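Local coordinates for putative O-Methyltransferase (PDB 3DR5), which probably transfers methyl groups from S-adenosyl-L-methionine to hydroxyl oxygens of a substrate that is not known, at residues A30-P35 against E90-R95; A144-A149 against D187-S192; A148-L153 against E194-A199. All coordinates share one frame; numbering follows the deposited sequence.

Contact 1: residues A30-P35 against E90-R95; sequences AEFGLP and ESEHQR
Leu34 and Phe32 meet His93 and Glu92 in a small surface contact, where the turn that ends helix 20-31 comes up against the first turn of helix 91-103. The main touch is made by one methyl group: Leu34 CD2 lies 3.4 Å from His93 NE2, with His93 CE1 a little farther off, and it reaches the imidazole obliquely. The two side chains slide past one another in opposite directions. The His93 ring is brought to the leucine by its first torsion, which sets CG beside the backbone N and anti to the carbonyl carbon (chi1 -72°). ND1, the other ring nitrogen, hydrogen-bonds to Asp88 OD2, which holds the imidazole by the side that does not touch Leu34; the same oxygen accepts from the backbone N of Glu90, the N-cap residue of helix 91-103. A Schellman motif closes helix 20-31: Gly33 is the C-prime residue with positive phi, and its N bonds to Ala30 O at 3.2 Å while Leu34 N returns to the helix one residue before Ala30. On either side of that glycine, Phe32 and Leu34 both point toward the second helix. Phe32 makes a looser approach, its CE1 lying 4.3 Å from Glu92 OE2, with OE2 approaching the ring obliquely. Gln96, one turn farther along helix 91-103, touches both Phe32 and Leu34, and Pro65 packs against Leu34 and His93.

Contact 2: residues A144-A149 against D187-S192; sequences ALVDAA and DEYIRS
Val146 is the first residue of helix 142-152 here to reach the end of helix 178-190, and it does so with both methyl groups. Val146 CG2 packs against the side chain of Ile190, 3.9 Å from Ile190 CG1 and nearly as close to its CD1, the two side chains crossing at a slant. Val146 CG1 stands anti to the backbone N (chi1 179°) and comes to the edge of the Tyr189 ring, near its plane, 4.3 Å from Tyr189 CE2. Leu161 of strand 157-161 touches both Val146 and Ile190, so this apolar patch sits between the two helices and the sheet beneath them. Both helices lie on the same side of that sheet, which has the strand order 3-2-1-4-5-7-6 of the Rossmann-like class I methyltransferase fold. Asp147, next in line, adds the polar part: Tyr189 OH donates to Asp147 OD1 at 2.8 Å and meets the syn lone pair of that oxygen, with carboxylate and ring planes 78° apart. Lys143, one turn earlier, makes a cation-pi contact with the Tyr189 ring and a long, weak ion pair with Asp147 OD2, which would probably favour a charged carboxylate. As the helix ends, Tyr189 O accepts from Ser192 N and from Ser192 OG, with 2.7 Å between Ser192 OG and Tyr189 O. Away from this interface, Arg191 NH1 forms a salt bridge to Asp187 OD2 at 2.7 Å; that oxygen also bonds to Tyr11 OH of the second subunit, and Arg200 pairs with Asp187 OD1.

Contact 3: residues A148-L153 against E194-A199; sequences AAWPLL and EGAHVA
The Trp150 indole brings the rim of its six-membered ring to the start of strand 196-201. At its edge, in the ring plane, lie the carbonyl oxygen of Gly195, 4.0 Å from Trp150 CZ2, and a water molecule beside the indole nitrogen. The methyl group of Ala196 approaches the ring obliquely, with its CB 3.7 Å from Trp150 CH2 and 3.9 Å from Trp150 CZ2. Around the indole, Lys212 makes a cation-pi contact, and Val210 and Ile193 add apolar packing. Trp150 CG stands roughly anti to its own N, though chi1 at -155° is some way from 180°, and the ring is thereby carried out from the helix toward the strand. The ring nitrogen donates to the water, with Trp150 NE1 2.6 Å from the water oxygen, and the water in turn gives a weak bond to Glu194 O, 3.4 Å from the same oxygen. A bridge through solvent therefore links the indole to the backbone just before the strand, its second half much the longer. Gly195 takes a positive phi (73°) at this turn, after which the chain enters the strand and Ala196 points its methyl at the tryptophan. On the helical side, the chain is kinked at Pro151, and Lys212 NZ hydrogen-bonds to both Trp150 O and Leu153 O, so this lysine serves the ring and the backbone of the same segment. Val210, which touches both Trp150 and Ala196, belongs to strand 207-212, the neighbour of 196-201 in the sheet. This is helix-on-sheet packing at the antiparallel edge that completes the seven-stranded sheet of class I methyltransferases.

From the N terminus, contact 1 comes first, joining the end of helix 20-31 to the start of helix 91-103; the loop it closes takes in strands 59-63 and 83-87. That loop is finished before contacts 2 and 3 begin. Contacts 1 and 3 lie on opposite sides of the chain's centre, the centres of contacts 1 and 3 being about 28 Å apart. Contacts 2 and 3 both start on helix 142-152 and share Ala148 and Ala149. Their loops overlap, since helix 178-190 and strand 196-201 follow one another, and Ile190 CG2 packs against Val198 CG2 at 3.9 Å. Together they tie one helix to its neighbour and to the sheet's edge; each also touches the second subunit.

Contact 1: residues A30-P35 against E90-R95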
loop_
_atom_site.group_PDB
_atom_site.type_symbol
_atom_site.label_atom_id
_atom_site.label_comp_id
_atom_site.label_asym_id
_atom_site.label_seq_id
_atom_site.Cartn_x
_atom_site.Cartn_y
_atom_site.Cartn_z
ATOM N N ALA A 30 -15.337 -17.775 6.759
ATOM C CA ALA A 30 -15.055 -19.115 6.263
ATOM C C ALA A 30 -16.259 -20.037 6.477
ATOM O O ALA A 30 -16.588 -20.847 5.612
ATOM C CB ALA A 30 -13.825 -19.683 6.970
ATOM N N GLU A 31 -16.909 -19.914 7.630
ATOM C CA GLU A 31 -18.077 -20.734 7.927
ATOM C C GLU A 31 -19.236 -20.479 6.964
ATOM O O GLU A 31 -20.052 -21.365 6.726
ATOM C CB GLU A 31 -18.535 -20.491 9.364
ATOM C CG GLU A 31 -17.680 -21.186 10.404
ATOM C CD GLU A 31 -17.978 -20.708 11.802
ATOM O OE1 GLU A 31 -19.124 -20.286 12.047
ATOM O OE2 GLU A 31 -17.080 -20.767 12.661
ATOM N N PHE A 32 -19.304 -19.271 6.408
ATOM C CA PHE A 32 -20.376 -18.904 5.481
ATOM C C PHE A 32 -19.932 -18.870 4.021
ATOM O O PHE A 32 -20.691 -18.447 3.144
ATOM C CB PHE A 32 -20.963 -17.545 5.880
ATOM C CG PHE A 32 -21.808 -17.593 7.127
ATOM C CD1 PHE A 32 -23.183 -17.831 7.049
ATOM C CD2 PHE A 32 -21.230 -17.391 8.381
ATOM C CE1 PHE A 32 -23.968 -17.871 8.203
ATOM C CE2 PHE A 32 -22.003 -17.433 9.535
ATOM C CZ PHE A 32 -23.375 -17.671 9.448
ATOM N N GLY A 33 -18.700 -19.308 3.773
ATOM C CA GLY A 33 -18.158 -19.336 2.420
ATOM C C GLY A 33 -17.986 -17.985 1.749
ATOM O O GLY A 33 -18.072 -17.875 0.527
ATOM N N LEU A 34 -17.723 -16.956 2.551
ATOM C CA LEU A 34 -17.557 -15.598 2.026
ATOM C C LEU A 34 -16.134 -15.288 1.581
ATOM O O LEU A 34 -15.177 -15.791 2.163
ATOM C CB LEU A 34 -17.973 -14.576 3.089
ATOM C CG LEU A 34 -19.324 -14.777 3.781
ATOM C CD1 LEU A 34 -19.479 -13.796 4.935
ATOM C CD2 LEU A 34 -20.439 -14.594 2.773
ATOM N N PRO A 35 -15.984 -14.452 0.541
ATOM C CA PRO A 35 -14.672 -14.058 0.010
ATOM C C PRO A 35 -13.979 -13.199 1.069
ATOM O O PRO A 35 -14.434 -12.093 1.374
ATOM C CB PRO A 35 -15.014 -13.231 -1.233
ATOM C CG PRO A 35 -16.482 -13.506 -1.498
ATOM C CD PRO A 35 -17.076 -13.754 -0.156
ATOM N N GLU A 90 -27.621 -8.386 1.696
ATOM C CA GLU A 90 -28.017 -9.510 2.523
ATOM C C GLU A 90 -28.109 -9.124 3.990
ATOM O O GLU A 90 -27.163 -8.580 4.552
ATOM C CB GLU A 90 -27.021 -10.653 2.286
ATOM C CG GLU A 90 -27.566 -11.811 1.436
ATOM C CD GLU A 90 -28.513 -11.386 0.321
ATOM O OE1 GLU A 90 -28.050 -11.134 -0.811
ATOM O OE2 GLU A 90 -29.729 -11.294 0.588
ATOM N N SER A 91 -29.250 -9.411 4.612
ATOM C CA SER A 91 -29.458 -9.031 6.002
ATOM C C SER A 91 -28.655 -9.787 7.042
ATOM O O SER A 91 -28.313 -9.220 8.083
ATOM C CB SER A 91 -30.954 -9.063 6.345
ATOM O OG SER A 91 -31.528 -10.306 6.020
ATOM N N GLU A 92 -28.342 -11.052 6.772
ATOM C CA GLU A 92 -27.536 -11.808 7.717
ATOM C C GLU A 92 -26.099 -11.266 7.642
ATOM O O GLU A 92 -25.341 -11.389 8.609
ATOM C CB GLU A 92 -27.575 -13.320 7.416
ATOM C CG GLU A 92 -26.993 -13.771 6.096
ATOM C CD GLU A 92 -27.174 -15.277 5.897
ATOM O OE1 GLU A 92 -26.900 -15.781 4.790
ATOM O OE2 GLU A 92 -27.582 -15.959 6.861
ATOM N N HIS A 93 -25.718 -10.672 6.507
ATOM C CA HIS A 93 -24.383 -10.088 6.382
ATOM C C HIS A 93 -24.351 -8.830 7.251
ATOM O O HIS A 93 -23.316 -8.502 7.832
ATOM C CB HIS A 93 -24.068 -9.770 4.912
ATOM C CG HIS A 93 -23.814 -10.993 4.088
ATOM N ND1 HIS A 93 -23.746 -10.973 2.714
ATOM C CD2 HIS A 93 -23.624 -12.282 4.455
ATOM C CE1 HIS A 93 -23.530 -12.197 2.270
ATOM N NE2 HIS A 93 -23.453 -13.010 3.306
ATOM N N GLN A 94 -25.482 -8.127 7.352
ATOM C CA GLN A 94 -25.558 -6.927 8.191
ATOM C C GLN A 94 -25.453 -7.354 9.658
ATOM O O GLN A 94 -24.782 -6.694 10.466
ATOM C CB GLN A 94 -26.875 -6.176 7.962
ATOM C CG GLN A 94 -27.184 -5.149 9.047
ATOM C CD GLN A 94 -28.239 -4.152 8.624
ATOM O OE1 GLN A 94 -29.368 -4.521 8.284
ATOM N NE2 GLN A 94 -27.877 -2.872 8.636
ATOM N N ARG A 95 -26.122 -8.457 10.003
ATOM C CA ARG A 95 -26.073 -8.982 11.366
ATOM C C ARG A 95 -24.661 -9.485 11.641
ATOM O O ARG A 95 -24.113 -9.258 12.717
ATOM C CB ARG A 95 -27.062 -10.137 11.553
ATOM C CG ARG A 95 -28.408 -9.723 12.115
ATOM C CD ARG A 95 -29.084 -10.884 12.837
ATOM N NE ARG A 95 -29.100 -10.706 14.289
ATOM C CZ ARG A 95 -29.249 -11.697 15.166
ATOM N NH1 ARG A 95 -29.394 -12.948 14.746
ATOM N NH2 ARG A 95 -29.253 -11.441 16.470
#

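Contact 2: residues A144-A149 against D187-S192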
loop_
_atom_site.group_PDB
_atom_site.type_symbol
_atom_site.label_atom_id
_atom_site.label_comp_id
_atom_site.label_asym_id
_atom_site.label_seq_id
_atom_site.Cartn_x
_atom_site.Cartn_y
_atom_site.Cartn_z
ATOM N N ALA A 144 -18.421 -0.677 -13.408
ATOM C CA ALA A 144 -19.519 0.087 -12.828
ATOM C C ALA A 144 -19.148 0.574 -11.433
ATOM O O ALA A 144 -19.515 1.681 -11.035
ATOM C CB ALA A 144 -20.791 -0.768 -12.780
ATOM N N LEU A 145 -18.409 -0.248 -10.693
ATOM C CA LEU A 145 -18.008 0.134 -9.351
ATOM C C LEU A 145 -17.029 1.318 -9.416
ATOM O O LEU A 145 -17.097 2.230 -8.588
ATOM C CB LEU A 145 -17.383 -1.064 -8.603
ATOM C CG LEU A 145 -17.080 -0.788 -7.122
ATOM C CD1 LEU A 145 -18.383 -0.426 -6.392
ATOM C CD2 LEU A 145 -16.419 -2.009 -6.479
ATOM N N VAL A 146 -16.130 1.306 -10.402
ATOM C CA VAL A 146 -15.148 2.382 -10.581
ATOM C C VAL A 146 -15.856 3.697 -10.905
ATOM O O VAL A 146 -15.529 4.751 -10.361
ATOM C CB VAL A 146 -14.179 2.064 -11.738
ATOM C CG1 VAL A 146 -13.198 3.202 -11.923
ATOM C CG2 VAL A 146 -13.444 0.763 -11.462
ATOM N N ASP A 147 -16.825 3.622 -11.812
ATOM C CA ASP A 147 -17.588 4.797 -12.219
ATOM C C ASP A 147 -18.417 5.311 -11.059
ATOM O O ASP A 147 -18.610 6.515 -10.909
ATOM C CB ASP A 147 -18.510 4.458 -13.394
ATOM C CG ASP A 147 -17.743 4.050 -14.631
ATOM O OD1 ASP A 147 -16.682 4.658 -14.893
ATOM O OD2 ASP A 147 -18.198 3.132 -15.343
ATOM N N ALA A 148 -18.906 4.392 -10.232
ATOM C CA ALA A 148 -19.714 4.763 -9.074
ATOM C C ALA A 148 -18.857 5.316 -7.942
ATOM O O ALA A 148 -19.207 6.309 -7.308
ATOM C CB ALA A 148 -20.510 3.552 -8.579
ATOM N N ALA A 149 -17.728 4.668 -7.689
ATOM C CA ALA A 149 -16.854 5.084 -6.608
ATOM C C ALA A 149 -16.019 6.335 -6.870
ATOM O O ALA A 149 -15.832 7.163 -5.973
ATOM C CB ALA A 149 -15.941 3.916 -6.212
ATOM N N ASP A 187 -9.638 -3.554 -16.243
ATOM C CA ASP A 187 -8.217 -3.224 -16.133
ATOM C C ASP A 187 -7.850 -2.178 -17.195
ATOM O O ASP A 187 -7.294 -1.121 -16.879
ATOM C CB ASP A 187 -7.383 -4.503 -16.313
ATOM C CG ASP A 187 -5.897 -4.278 -16.072
ATOM O OD1 ASP A 187 -5.494 -4.054 -14.904
ATOM O OD2 ASP A 187 -5.131 -4.318 -17.062
ATOM N N GLU A 188 -8.161 -2.478 -18.454
ATOM C CA GLU A 188 -7.876 -1.559 -19.553
ATOM C C GLU A 188 -8.563 -0.208 -19.318
ATOM O O GLU A 188 -7.985 0.845 -19.580
ATOM C CB GLU A 188 -8.353 -2.174 -20.874
ATOM C CG GLU A 188 -8.271 -1.244 -22.066
ATOM C CD GLU A 188 -8.663 -1.935 -23.354
ATOM O OE1 GLU A 188 -8.127 -3.033 -23.617
ATOM O OE2 GLU A 188 -9.492 -1.380 -24.109
ATOM N N TYR A 189 -9.799 -0.242 -18.827
ATOM C CA TYR A 189 -10.546 0.986 -18.548
ATOM C C TYR A 189 -9.912 1.751 -17.386
ATOM O O TYR A 189 -9.746 2.972 -17.446
ATOM C CB TYR A 189 -11.992 0.672 -18.181
ATOM C CG TYR A 189 -12.781 1.910 -17.833
ATOM C CD1 TYR A 189 -13.112 2.843 -18.814
ATOM C CD2 TYR A 189 -13.171 2.168 -16.519
ATOM C CE1 TYR A 189 -13.815 3.998 -18.500
ATOM C CE2 TYR A 189 -13.874 3.325 -16.190
ATOM C CZ TYR A 189 -14.191 4.234 -17.187
ATOM O OH TYR A 189 -14.896 5.372 -16.880
ATOM N N ILE A 190 -9.561 1.031 -16.323
ATOM C CA ILE A 190 -8.945 1.652 -15.160
ATOM C C ILE A 190 -7.624 2.334 -15.548
ATOM O O ILE A 190 -7.330 3.438 -15.092
ATOM C CB ILE A 190 -8.706 0.601 -14.038
ATOM C CG1 ILE A 190 -10.030 0.304 -13.322
ATOM C CG2 ILE A 190 -7.638 1.098 -13.053
ATOM C CD1 ILE A 190 -9.972 -0.886 -12.376
ATOM N N ARG A 191 -6.832 1.678 -16.391
ATOM C CA ARG A 191 -5.554 2.242 -16.814
ATOM C C ARG A 191 -5.691 3.416 -17.782
ATOM O O ARG A 191 -4.703 4.050 -18.145
ATOM C CB ARG A 191 -4.688 1.148 -17.438
ATOM C CG ARG A 191 -4.120 0.149 -16.428
ATOM C CD ARG A 191 -3.719 -1.149 -17.107
ATOM N NE ARG A 191 -3.397 -0.915 -18.508
ATOM C CZ ARG A 191 -3.744 -1.725 -19.500
ATOM N NH1 ARG A 191 -4.431 -2.833 -19.257
ATOM N NH2 ARG A 191 -3.404 -1.423 -20.741
ATOM N N SER A 192 -6.923 3.720 -18.175
ATOM C CA SER A 192 -7.182 4.804 -19.112
ATOM C C SER A 192 -7.631 6.089 -18.425
ATOM O O SER A 192 -7.577 7.164 -19.027
ATOM C CB SER A 192 -8.261 4.388 -20.116
ATOM O OG SER A 192 -9.573 4.577 -19.583
#

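Contact 3: residues A148-L153 against E194-A199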
loop_
_atom_site.group_PDB
_atom_site.type_symbol
_atom_site.label_atom_id
_atom_site.label_comp_id
_atom_site.label_asym_id
_atom_site.label_seq_id
_atom_site.Cartn_x
_atom_site.Cartn_y
_atom_site.Cartn_z
ATOM N N ALA A 148 -18.906 4.392 -10.232
ATOM C CA ALA A 148 -19.714 4.763 -9.074
ATOM C C ALA A 148 -18.857 5.316 -7.942
ATOM O O ALA A 148 -19.207 6.309 -7.308
ATOM C CB ALA A 148 -20.510 3.552 -8.579
ATOM N N ALA A 149 -17.728 4.668 -7.689
ATOM C CA ALA A 149 -16.854 5.084 -6.608
ATOM C C ALA A 149 -16.019 6.335 -6.870
ATOM O O ALA A 149 -15.832 7.163 -5.973
ATOM C CB ALA A 149 -15.941 3.916 -6.212
ATOM N N TRP A 150 -15.530 6.489 -8.095
ATOM C CA TRP A 150 -14.663 7.626 -8.407
ATOM C C TRP A 150 -15.150 8.982 -7.926
ATOM O O TRP A 150 -14.409 9.707 -7.251
ATOM C CB TRP A 150 -14.357 7.686 -9.910
ATOM C CG TRP A 150 -13.061 8.407 -10.206
ATOM C CD1 TRP A 150 -12.907 9.567 -10.904
ATOM C CD2 TRP A 150 -11.746 8.019 -9.777
ATOM N NE1 TRP A 150 -11.578 9.927 -10.941
ATOM C CE2 TRP A 150 -10.844 8.992 -10.261
ATOM C CE3 TRP A 150 -11.242 6.937 -9.040
ATOM C CZ2 TRP A 150 -9.463 8.926 -10.018
ATOM C CZ3 TRP A 150 -9.869 6.867 -8.802
ATOM C CH2 TRP A 150 -8.997 7.855 -9.296
ATOM N N PRO A 151 -16.398 9.343 -8.250
ATOM C CA PRO A 151 -16.913 10.643 -7.812
ATOM C C PRO A 151 -16.913 10.820 -6.294
ATOM O O PRO A 151 -16.751 11.929 -5.796
ATOM C CB PRO A 151 -18.342 10.671 -8.366
ATOM C CG PRO A 151 -18.318 9.706 -9.505
ATOM C CD PRO A 151 -17.400 8.607 -9.042
ATOM N N LEU A 152 -17.101 9.723 -5.564
ATOM C CA LEU A 152 -17.155 9.768 -4.100
ATOM C C LEU A 152 -15.784 9.948 -3.456
ATOM O O LEU A 152 -15.661 10.468 -2.349
ATOM C CB LEU A 152 -17.805 8.491 -3.565
ATOM C CG LEU A 152 -19.150 8.060 -4.170
ATOM C CD1 LEU A 152 -19.510 6.636 -3.713
ATOM C CD2 LEU A 152 -20.237 9.047 -3.763
ATOM N N LEU A 153 -14.751 9.517 -4.166
ATOM C CA LEU A 153 -13.378 9.599 -3.675
ATOM C C LEU A 153 -12.788 10.982 -3.650
ATOM O O LEU A 153 -12.988 11.755 -4.578
ATOM C CB LEU A 153 -12.455 8.730 -4.516
ATOM C CG LEU A 153 -12.252 7.255 -4.176
ATOM C CD1 LEU A 153 -11.274 6.641 -5.180
ATOM C CD2 LEU A 153 -11.701 7.122 -2.737
ATOM N N GLU A 194 -7.737 9.426 -16.253
ATOM C CA GLU A 194 -6.761 10.471 -16.006
ATOM C C GLU A 194 -6.756 11.027 -14.593
ATOM O O GLU A 194 -7.798 11.129 -13.952
ATOM C CB GLU A 194 -6.987 11.595 -17.018
ATOM C CG GLU A 194 -5.747 12.393 -17.395
ATOM C CD GLU A 194 -4.912 11.716 -18.468
ATOM O OE1 GLU A 194 -5.450 10.837 -19.176
ATOM O OE2 GLU A 194 -3.724 12.080 -18.615
ATOM N N GLY A 195 -5.572 11.395 -14.122
ATOM C CA GLY A 195 -5.462 11.917 -12.779
ATOM C C GLY A 195 -5.641 10.794 -11.771
ATOM O O GLY A 195 -6.124 11.010 -10.659
ATOM N N ALA A 196 -5.275 9.577 -12.171
ATOM C CA ALA A 196 -5.374 8.402 -11.298
ATOM C C ALA A 196 -4.029 7.722 -11.188
ATOM O O ALA A 196 -3.283 7.649 -12.173
ATOM C CB ALA A 196 -6.365 7.392 -11.842
ATOM N N HIS A 197 -3.703 7.233 -9.994
ATOM C CA HIS A 197 -2.480 6.450 -9.830
ATOM C C HIS A 197 -2.998 5.012 -9.749
ATOM O O HIS A 197 -3.905 4.693 -8.962
ATOM C CB HIS A 197 -1.743 6.765 -8.530
ATOM C CG HIS A 197 -1.297 8.177 -8.414
ATOM N ND1 HIS A 197 -0.432 8.764 -9.311
ATOM C CD2 HIS A 197 -1.562 9.109 -7.474
ATOM C CE1 HIS A 197 -0.181 10.001 -8.925
ATOM N NE2 HIS A 197 -0.855 10.235 -7.813
ATOM N N VAL A 198 -2.443 4.143 -10.580
ATOM C CA VAL A 198 -2.849 2.742 -10.601
ATOM C C VAL A 198 -1.719 1.858 -10.100
ATOM O O VAL A 198 -0.605 1.913 -10.614
ATOM C CB VAL A 198 -3.246 2.293 -12.032
ATOM C CG1 VAL A 198 -3.625 0.816 -12.036
ATOM C CG2 VAL A 198 -4.407 3.155 -12.543
ATOM N N ALA A 199 -2.003 1.068 -9.068
ATOM C CA ALA A 199 -1.019 0.138 -8.533
ATOM C C ALA A 199 -1.704 -1.227 -8.568
ATOM O O ALA A 199 -2.828 -1.373 -8.087
ATOM C CB ALA A 199 -0.631 0.507 -7.090
HETATM O O HOH W 1 -10.153 11.966 -11.666
#